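PDB 6U1P: Low molecular weight phosphotyrosine protein phosphatase from Vibrio cholerae, which probably removes phosphate from protein tyrosines, within a tyrosine phosphoregulatory system that controls exopolysaccharide biosynthesis and biofilm formation. Local coordinates for the interface of chains A and B. Numbering follows the deposited sequence. Chains: chain A/B, Low molecular weight phosphotyrosine protein phosphatase.

Contact 1: the interface of chains A and B. Residues chain A 130, 133-134, 137; chain B 17, 21, 55-56, 125-126, 130.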
loop_
_atom_site.group_PDB
_atom_site.type_symbol
_atom_site.label_atom_id
_atom_site.label_comp_id
_atom_site.label_asym_id
_atom_site.label_seq_id
_atom_site.Cartn_x
_atom_site.Cartn_y
_atom_site.Cartn_z
ATOM N N SER A 130 0.542 3.986 4.294
ATOM C CA SER A 130 1.363 3.291 3.313
ATOM C C SER A 130 2.285 4.261 2.582
ATOM O O SER A 130 3.484 4.003 2.429
ATOM C CB SER A 130 0.486 2.524 2.336
ATOM O OG SER A 130 1.300 1.567 1.680
ATOM N N PHE A 133 5.201 5.216 4.509
ATOM C CA PHE A 133 6.232 4.204 4.692
ATOM C C PHE A 133 7.082 4.041 3.432
ATOM O O PHE A 133 8.301 3.868 3.525
ATOM C CB PHE A 133 5.594 2.880 5.110
ATOM C CG PHE A 133 6.574 1.902 5.639
ATOM C CD1 PHE A 133 7.008 1.984 6.963
ATOM C CD2 PHE A 133 7.113 0.923 4.812
ATOM C CE1 PHE A 133 7.946 1.088 7.467
ATOM C CE2 PHE A 133 8.060 0.024 5.307
ATOM C CZ PHE A 133 8.472 0.108 6.638
ATOM N N PHE A 134 6.468 4.156 2.248
ATOM C CA PHE A 134 7.255 4.130 1.020
ATOM C C PHE A 134 8.220 5.306 0.967
ATOM O O PHE A 134 9.365 5.158 0.517
ATOM C CB PHE A 134 6.355 4.140 -0.213
ATOM C CG PHE A 134 5.852 2.780 -0.614
ATOM C CD1 PHE A 134 4.677 2.276 -0.081
ATOM C CD2 PHE A 134 6.549 2.002 -1.534
ATOM C CE1 PHE A 134 4.199 1.022 -0.445
ATOM C CE2 PHE A 134 6.069 0.737 -1.905
ATOM C CZ PHE A 134 4.900 0.252 -1.356
ATOM N N THR A 137 10.902 4.394 3.170
ATOM C CA THR A 137 11.687 3.341 2.530
ATOM C C THR A 137 12.651 3.936 1.514
ATOM O O THR A 137 13.836 3.577 1.484
ATOM C CB THR A 137 10.799 2.306 1.840
ATOM O OG1 THR A 137 9.899 1.727 2.785
ATOM C CG2 THR A 137 11.654 1.193 1.235
ATOM N N CYS B 17 9.202 -2.876 -5.721
ATOM C CA CYS B 17 9.301 -1.664 -4.917
ATOM C C CYS B 17 10.761 -1.301 -4.632
ATOM O O CYS B 17 11.310 -0.367 -5.243
ATOM C CB CYS B 17 8.524 -1.835 -3.600
ATOM S SG CYS B 17 6.712 -2.186 -3.791
ATOM N N MET B 21 13.373 0.991 -6.876
ATOM C CA MET B 21 13.745 2.263 -6.260
ATOM C C MET B 21 15.260 2.453 -6.229
ATOM O O MET B 21 15.769 3.524 -6.571
ATOM C CB MET B 21 13.164 2.342 -4.855
ATOM C CG MET B 21 11.673 2.716 -4.864
ATOM S SD MET B 21 11.026 2.924 -3.192
ATOM C CE MET B 21 10.151 1.397 -2.959
ATOM N N LYS B 55 3.113 3.047 -6.200
ATOM C CA LYS B 55 3.436 3.798 -4.994
ATOM C C LYS B 55 4.940 3.918 -4.796
ATOM O O LYS B 55 5.417 4.916 -4.242
ATOM C CB LYS B 55 2.818 3.129 -3.775
ATOM C CG LYS B 55 1.352 2.810 -3.886
ATOM C CD LYS B 55 1.020 1.741 -2.865
ATOM C CE LYS B 55 0.858 2.354 -1.481
ATOM N NZ LYS B 55 -0.559 2.798 -1.216
ATOM N N ALA B 56 5.708 2.948 -5.287
ATOM C CA ALA B 56 7.151 3.128 -5.327
ATOM C C ALA B 56 7.515 4.289 -6.233
ATOM O O ALA B 56 8.383 5.103 -5.900
ATOM C CB ALA B 56 7.851 1.842 -5.786
ATOM N N ASP B 125 10.439 -4.618 3.837
ATOM C CA ASP B 125 9.482 -4.710 2.735
ATOM C C ASP B 125 8.261 -3.824 2.967
ATOM O O ASP B 125 7.530 -4.036 3.944
ATOM C CB ASP B 125 9.062 -6.174 2.595
ATOM C CG ASP B 125 8.048 -6.388 1.499
ATOM O OD1 ASP B 125 7.523 -7.508 1.399
ATOM O OD2 ASP B 125 7.787 -5.450 0.720
ATOM N N PRO B 126 8.009 -2.790 2.162
ATOM C CA PRO B 126 6.908 -1.882 2.427
ATOM C C PRO B 126 5.572 -2.593 2.245
ATOM O O PRO B 126 4.660 -2.286 2.906
ATOM C CB PRO B 126 7.051 -0.828 1.339
ATOM C CG PRO B 126 8.433 -1.011 0.820
ATOM C CD PRO B 126 8.705 -2.486 0.948
ATOM N N SER B 130 2.464 -2.678 4.530
ATOM C CA SER B 130 1.155 -2.282 4.030
ATOM C C SER B 130 0.089 -3.262 4.476
ATOM O O SER B 130 -0.928 -2.862 5.052
ATOM C CB SER B 130 1.183 -2.152 2.508
ATOM O OG SER B 130 0.088 -1.339 2.088
#
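A:Phe134 holds its CG anti to its own carbonyl carbon (chi1 -84°), a turn that carries the ring out from helix 126-152 and between B:Pro126 and B:Lys55 of the partner. Its neighbour A:Phe133 has CG anti to the backbone N instead (chi1 -166°); the first ring gives B:Pro126 its face, the second its edge. This is part of the twofold dimer interface, where helix 126-152 of one chain packs on the active-site rim of the other. B:Pro126 CB sits 3.7 Å from the centroid of the A:Phe134 ring, a CH-pi contact with one face; a proline suits this spot because it is compact, rigid and starts the partner's own helix. Over the opposite face lies B:Lys55 CB, and the lysine chain, bent further out, brings CE to 3.7 Å from A:Phe134 CE1. The ring is thus clamped from both sides. At its edge, in the ring plane, B:Cys17 SG approaches A:Phe134 CE2 at 3.5 Å; this cysteine belongs to the phosphate-binding CX5R loop of the family, next to the arginine that ends it. B:Met21 adds its flexible tip, CE lying 3.9 Å from A:Phe134 CD2. A:Phe133 CE2 lies 3.6 Å from B:Pro126 CA. Close to the twofold axis a small polar residue fits: A:Ser130 and B:Ser130 meet tip to tip in a long hydrogen bond of undecided direction, A:Ser130 OG to B:Ser130 OG at 3.2 Å.

Contact 2: the interface of chains A and B. Residues chain A 145-146, 148-149, 152; chain B 25-26, 29-30, 33, 35.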
loop_
_atom_site.group_PDB
_atom_site.type_symbol
_atom_site.label_atom_id
_atom_site.label_comp_id
_atom_site.label_asym_id
_atom_site.label_seq_id
_atom_site.Cartn_x
_atom_site.Cartn_y
_atom_site.Cartn_z
ATOM N N ALA A 145 22.310 4.074 -1.174
ATOM C CA ALA A 145 22.868 4.335 -2.497
ATOM C C ALA A 145 24.067 5.274 -2.430
ATOM O O ALA A 145 25.063 5.060 -3.128
ATOM C CB ALA A 145 21.802 4.911 -3.426
ATOM N N VAL A 146 23.980 6.331 -1.618
ATOM C CA VAL A 146 25.080 7.287 -1.535
ATOM C C VAL A 146 26.360 6.590 -1.089
ATOM O O VAL A 146 27.434 6.811 -1.662
ATOM C CB VAL A 146 24.725 8.442 -0.582
ATOM C CG1 VAL A 146 25.975 9.272 -0.307
ATOM C CG2 VAL A 146 23.624 9.295 -1.149
ATOM N N LEU A 148 27.156 3.386 -1.408
ATOM C CA LEU A 148 27.626 2.535 -2.495
ATOM C C LEU A 148 28.368 3.342 -3.547
ATOM O O LEU A 148 29.416 2.916 -4.043
ATOM C CB LEU A 148 26.450 1.801 -3.129
ATOM C CG LEU A 148 25.823 0.691 -2.284
ATOM C CD1 LEU A 148 25.020 -0.246 -3.168
ATOM C CD2 LEU A 148 26.892 -0.074 -1.487
ATOM N N VAL A 149 27.839 4.509 -3.905
ATOM C CA VAL A 149 28.496 5.319 -4.921
ATOM C C VAL A 149 29.893 5.728 -4.457
ATOM O O VAL A 149 30.853 5.717 -5.239
ATOM C CB VAL A 149 27.614 6.533 -5.269
ATOM C CG1 VAL A 149 28.433 7.642 -5.906
ATOM C CG2 VAL A 149 26.457 6.100 -6.193
ATOM N N TRP A 152 32.637 2.882 -4.644
ATOM C CA TRP A 152 33.040 2.627 -6.022
ATOM C C TRP A 152 34.056 3.652 -6.512
ATOM O O TRP A 152 35.016 3.302 -7.205
ATOM C CB TRP A 152 31.812 2.617 -6.920
ATOM C CG TRP A 152 30.865 1.510 -6.588
ATOM C CD1 TRP A 152 31.166 0.337 -5.964
ATOM C CD2 TRP A 152 29.459 1.472 -6.864
ATOM N NE1 TRP A 152 30.036 -0.432 -5.840
ATOM C CE2 TRP A 152 28.974 0.241 -6.384
ATOM C CE3 TRP A 152 28.565 2.361 -7.470
ATOM C CZ2 TRP A 152 27.633 -0.127 -6.494
ATOM C CZ3 TRP A 152 27.235 1.994 -7.578
ATOM C CH2 TRP A 152 26.781 0.762 -7.091
ATOM N N ILE B 25 17.504 5.369 -8.176
ATOM C CA ILE B 25 18.313 6.268 -7.357
ATOM C C ILE B 25 19.795 6.102 -7.673
ATOM O O ILE B 25 20.514 7.093 -7.845
ATOM C CB ILE B 25 18.002 6.056 -5.865
ATOM C CG1 ILE B 25 16.532 6.447 -5.598
ATOM C CG2 ILE B 25 18.959 6.884 -5.000
ATOM C CD1 ILE B 25 16.017 6.145 -4.201
ATOM N N LEU B 26 20.269 4.854 -7.783
ATOM C CA LEU B 26 21.664 4.631 -8.149
ATOM C C LEU B 26 21.977 5.249 -9.504
ATOM O O LEU B 26 22.956 5.989 -9.648
ATOM C CB LEU B 26 21.985 3.134 -8.165
ATOM C CG LEU B 26 22.238 2.575 -6.774
ATOM C CD1 LEU B 26 22.299 1.059 -6.804
ATOM C CD2 LEU B 26 23.530 3.151 -6.211
ATOM N N LYS B 29 22.486 8.993 -9.206
ATOM C CA LYS B 29 23.706 9.412 -8.530
ATOM C C LYS B 29 24.923 9.055 -9.358
ATOM O O LYS B 29 25.922 9.788 -9.346
ATOM C CB LYS B 29 23.770 8.801 -7.132
ATOM C CG LYS B 29 22.563 9.198 -6.283
ATOM C CD LYS B 29 22.909 9.316 -4.828
ATOM C CE LYS B 29 21.890 10.165 -4.106
ATOM N NZ LYS B 29 21.428 11.318 -4.948
ATOM N N ILE B 30 24.850 7.959 -10.109
ATOM C CA ILE B 30 25.936 7.638 -11.024
ATOM C C ILE B 30 26.067 8.737 -12.067
ATOM O O ILE B 30 27.171 9.215 -12.361
ATOM C CB ILE B 30 25.700 6.261 -11.670
ATOM C CG1 ILE B 30 25.914 5.154 -10.637
ATOM C CG2 ILE B 30 26.623 6.066 -12.852
ATOM C CD1 ILE B 30 25.236 3.857 -10.982
ATOM N N LYS B 33 27.738 11.854 -10.760
ATOM C CA LYS B 33 29.172 11.704 -10.563
ATOM C C LYS B 33 29.884 11.267 -11.832
ATOM O O LYS B 33 31.083 10.978 -11.786
ATOM C CB LYS B 33 29.445 10.712 -9.433
ATOM C CG LYS B 33 28.947 11.177 -8.065
ATOM C CD LYS B 33 30.023 11.927 -7.289
ATOM C CE LYS B 33 29.636 12.065 -5.821
ATOM N NZ LYS B 33 29.962 10.836 -5.049
ATOM N N LEU B 35 30.053 8.537 -13.415
ATOM C CA LEU B 35 30.747 7.254 -13.359
ATOM C C LEU B 35 30.255 6.317 -14.455
ATOM O O LEU B 35 29.087 6.351 -14.859
ATOM C CB LEU B 35 30.573 6.595 -11.994
ATOM C CG LEU B 35 30.822 7.506 -10.785
ATOM C CD1 LEU B 35 30.577 6.750 -9.460
ATOM C CD2 LEU B 35 32.222 8.140 -10.840
#
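A:Val146 and B:Lys29 form a tight end of this helix-against-helix contact, in which the C-terminal part of helix 126-152 of one chain lies on helix 18-32 of the other. The lysine offers its aliphatic stem rather than its charge: B:Lys29 CE comes to 3.5 Å from A:Val146 CG2. Beside it A:Ala145, small enough to let the helices approach, sets its CB 3.7 Å from B:Leu26 CD2 and 3.8 Å from B:Ile25 CG2. Between the two ends stands A:Val149, 79 Å² of whose surface is buried by the partner, with its branches divided: CG2, anti to the carbonyl carbon, faces B:Lys29 CB at 3.9 Å, while CG1 turns toward the loop that follows the partner helix.

The fit is slacker in two places. At the C-terminal end of helix 126-152, A:Trp152 points the far rim of its indole at B:Leu26 of the partner helix, with CZ3 4.1 Å from CD2; the indole turns one face to its own backbone, over the carbonyl of A:Leu148. In the loop, B:Leu35 CD1 stays 4.2 Å from A:Val149 CG1. Nothing polar bonds across this patch, so shape and apolar burial hold it. The same loop makes one closer, isolated touch, a van der Waals approach by the B:Lys33 side-chain amine, NZ lying 3.6 Å from A:Val149 CG1.

Contact 3: the interface of chains A and B. Residues chain A 17-18, 21, 123-126; chain B 133-134, 137.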
loop_
_atom_site.group_PDB
_atom_site.type_symbol
_atom_site.label_atom_id
_atom_site.label_comp_id
_atom_site.label_asym_id
_atom_site.label_seq_id
_atom_site.Cartn_x
_atom_site.Cartn_y
_atom_site.Cartn_z
ATOM N N CYS A 17 -10.870 1.775 0.042
ATOM C CA CYS A 17 -10.347 0.958 1.134
ATOM C C CYS A 17 -11.311 0.885 2.304
ATOM O O CYS A 17 -12.048 -0.098 2.450
ATOM C CB CYS A 17 -9.011 1.523 1.627
ATOM S SG CYS A 17 -7.711 1.477 0.402
ATOM N N ARG A 18 -11.347 1.947 3.116
ATOM C CA ARG A 18 -12.118 1.888 4.353
ATOM C C ARG A 18 -13.593 1.622 4.065
ATOM O O ARG A 18 -14.143 0.622 4.525
ATOM C CB ARG A 18 -11.933 3.169 5.165
ATOM C CG ARG A 18 -10.503 3.241 5.757
ATOM C CD ARG A 18 -10.151 4.631 6.271
ATOM N NE ARG A 18 -10.196 5.629 5.215
ATOM C CZ ARG A 18 -10.073 6.940 5.427
ATOM N NH1 ARG A 18 -9.887 7.395 6.658
ATOM N NH2 ARG A 18 -10.122 7.788 4.413
ATOM N N MET A 21 -14.524 -1.812 2.672
ATOM C CA MET A 21 -14.334 -2.793 3.731
ATOM C C MET A 21 -15.510 -2.775 4.687
ATOM O O MET A 21 -16.057 -3.825 5.046
ATOM C CB MET A 21 -13.039 -2.528 4.486
ATOM C CG MET A 21 -11.808 -2.949 3.688
ATOM S SD MET A 21 -10.283 -2.441 4.533
ATOM C CE MET A 21 -9.935 -3.897 5.481
ATOM N N VAL A 123 -11.330 6.010 11.743
ATOM C CA VAL A 123 -10.553 4.931 11.144
ATOM C C VAL A 123 -9.424 5.561 10.323
ATOM O O VAL A 123 -9.714 6.224 9.310
ATOM C CB VAL A 123 -11.438 4.037 10.264
ATOM C CG1 VAL A 123 -10.602 2.927 9.631
ATOM C CG2 VAL A 123 -12.675 3.505 11.062
ATOM N N PRO A 124 -8.149 5.401 10.705
ATOM C CA PRO A 124 -7.060 6.063 9.949
ATOM C C PRO A 124 -6.947 5.478 8.552
ATOM O O PRO A 124 -7.287 4.320 8.315
ATOM C CB PRO A 124 -5.785 5.759 10.763
ATOM C CG PRO A 124 -6.275 5.326 12.124
ATOM C CD PRO A 124 -7.662 4.724 11.924
ATOM N N ASP A 125 -6.537 6.318 7.617
ATOM C CA ASP A 125 -6.448 5.958 6.207
ATOM C C ASP A 125 -5.240 5.058 5.940
ATOM O O ASP A 125 -4.098 5.546 5.991
ATOM C CB ASP A 125 -6.360 7.249 5.387
ATOM C CG ASP A 125 -6.269 7.014 3.883
ATOM O OD1 ASP A 125 -6.239 5.843 3.426
ATOM O OD2 ASP A 125 -6.262 8.039 3.152
ATOM N N PRO A 126 -5.434 3.801 5.545
ATOM C CA PRO A 126 -4.273 2.937 5.286
ATOM C C PRO A 126 -3.415 3.442 4.148
ATOM O O PRO A 126 -2.198 3.228 4.163
ATOM C CB PRO A 126 -4.906 1.572 4.954
ATOM C CG PRO A 126 -6.370 1.718 5.198
ATOM C CD PRO A 126 -6.704 3.164 5.172
ATOM N N PHE B 133 -1.046 -3.062 7.987
ATOM C CA PHE B 133 -1.918 -1.989 8.405
ATOM C C PHE B 133 -3.346 -2.180 7.897
ATOM O O PHE B 133 -4.299 -1.856 8.621
ATOM C CB PHE B 133 -1.388 -0.624 8.000
ATOM C CG PHE B 133 -2.087 0.471 8.729
ATOM C CD1 PHE B 133 -1.799 0.701 10.075
ATOM C CD2 PHE B 133 -3.117 1.185 8.129
ATOM C CE1 PHE B 133 -2.491 1.665 10.789
ATOM C CE2 PHE B 133 -3.803 2.164 8.833
ATOM C CZ PHE B 133 -3.495 2.404 10.160
ATOM N N PHE B 134 -3.515 -2.751 6.696
ATOM C CA PHE B 134 -4.856 -3.034 6.182
ATOM C C PHE B 134 -5.585 -4.029 7.078
ATOM O O PHE B 134 -6.795 -3.906 7.304
ATOM C CB PHE B 134 -4.780 -3.548 4.740
ATOM C CG PHE B 134 -4.705 -2.444 3.708
ATOM C CD1 PHE B 134 -3.506 -1.799 3.434
ATOM C CD2 PHE B 134 -5.832 -2.035 3.035
ATOM C CE1 PHE B 134 -3.453 -0.770 2.519
ATOM C CE2 PHE B 134 -5.775 -1.017 2.108
ATOM C CZ PHE B 134 -4.592 -0.385 1.846
ATOM N N THR B 137 -6.772 -2.203 10.049
ATOM C CA THR B 137 -7.965 -1.389 9.693
ATOM C C THR B 137 -9.206 -2.286 9.751
ATOM O O THR B 137 -10.215 -1.861 10.347
ATOM C CB THR B 137 -7.800 -0.739 8.313
ATOM O OG1 THR B 137 -6.666 0.128 8.365
ATOM C CG2 THR B 137 -9.022 0.042 7.880
#
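B:Thr137 meets A:Val123, A:Pro126 and A:Arg18 in a part of the twofold dimer interface where helix 126-152 of chain B packs on the active-site rim of chain A: its CX5R loop and proline-flanked aspartate loop. The short side chain shows how a forked residue serves several partners. CB is the branch point, with OG1 anti to the carbonyl carbon (chi1 -61°) and CG2 anti to the backbone N. B:Thr137 OG1 gives its hydrogen back to its own helix, bonding B:Phe133 O at 3.1 Å from above the carbonyl plane. The same oxygen, B:Thr137 OG1, also touches A:Pro126 CG, 3.6 Å away. B:Thr137 CG2, the methyl tip, reaches A:Val123 CG1 at 3.7 Å and also brushes A:Arg18 CG.

The arginine behind it is the conserved end of the CX5R phosphate-binding loop, and here it is fixed from its own chain. A:Arg18 NH1 donates to A:Val123 O at 2.9 Å, in the guanidinium plane and moderately straight (156° at H), while CB of A:Asp125, the family's general acid, covers one guanidinium face. B:Phe133 lays its rim along the segment that carries this aspartate: CZ is 4.1 Å from A:Pro124 CB, and CD2 lies 3.5 Å from A:Pro126 CA, so both rigid prolines flanking A:Asp125 take part. A:Pro126 CB stands over the centre of the B:Phe134 face, a CH-pi contact 3.7 Å from the centroid, and A:Cys17 SG lies 3.6 Å from B:Phe134 CE2.

Contacts 1 and 3 lie about 16 Å apart between the centres of their C-alpha atoms and are largely twofold twins: A:Phe133, A:Phe134 and A:Thr137 meet B:Cys17, B:Met21 and B:Pro126 in contact 1, and the same residues with the chains exchanged build contact 3. Contact 2 is about 21 Å from contact 1 and about 37 Å from contact 3, again between C-alpha centres, reached along the same helix 126-152 of chain A, while helix 18-32 of chain B serves both contacts 1 and 2. Contacts 1 and 3 centre about 10 and 8 Å from the nucleophilic cysteines B:Cys12 and A:Cys12, so dimerisation may influence access to both active sites.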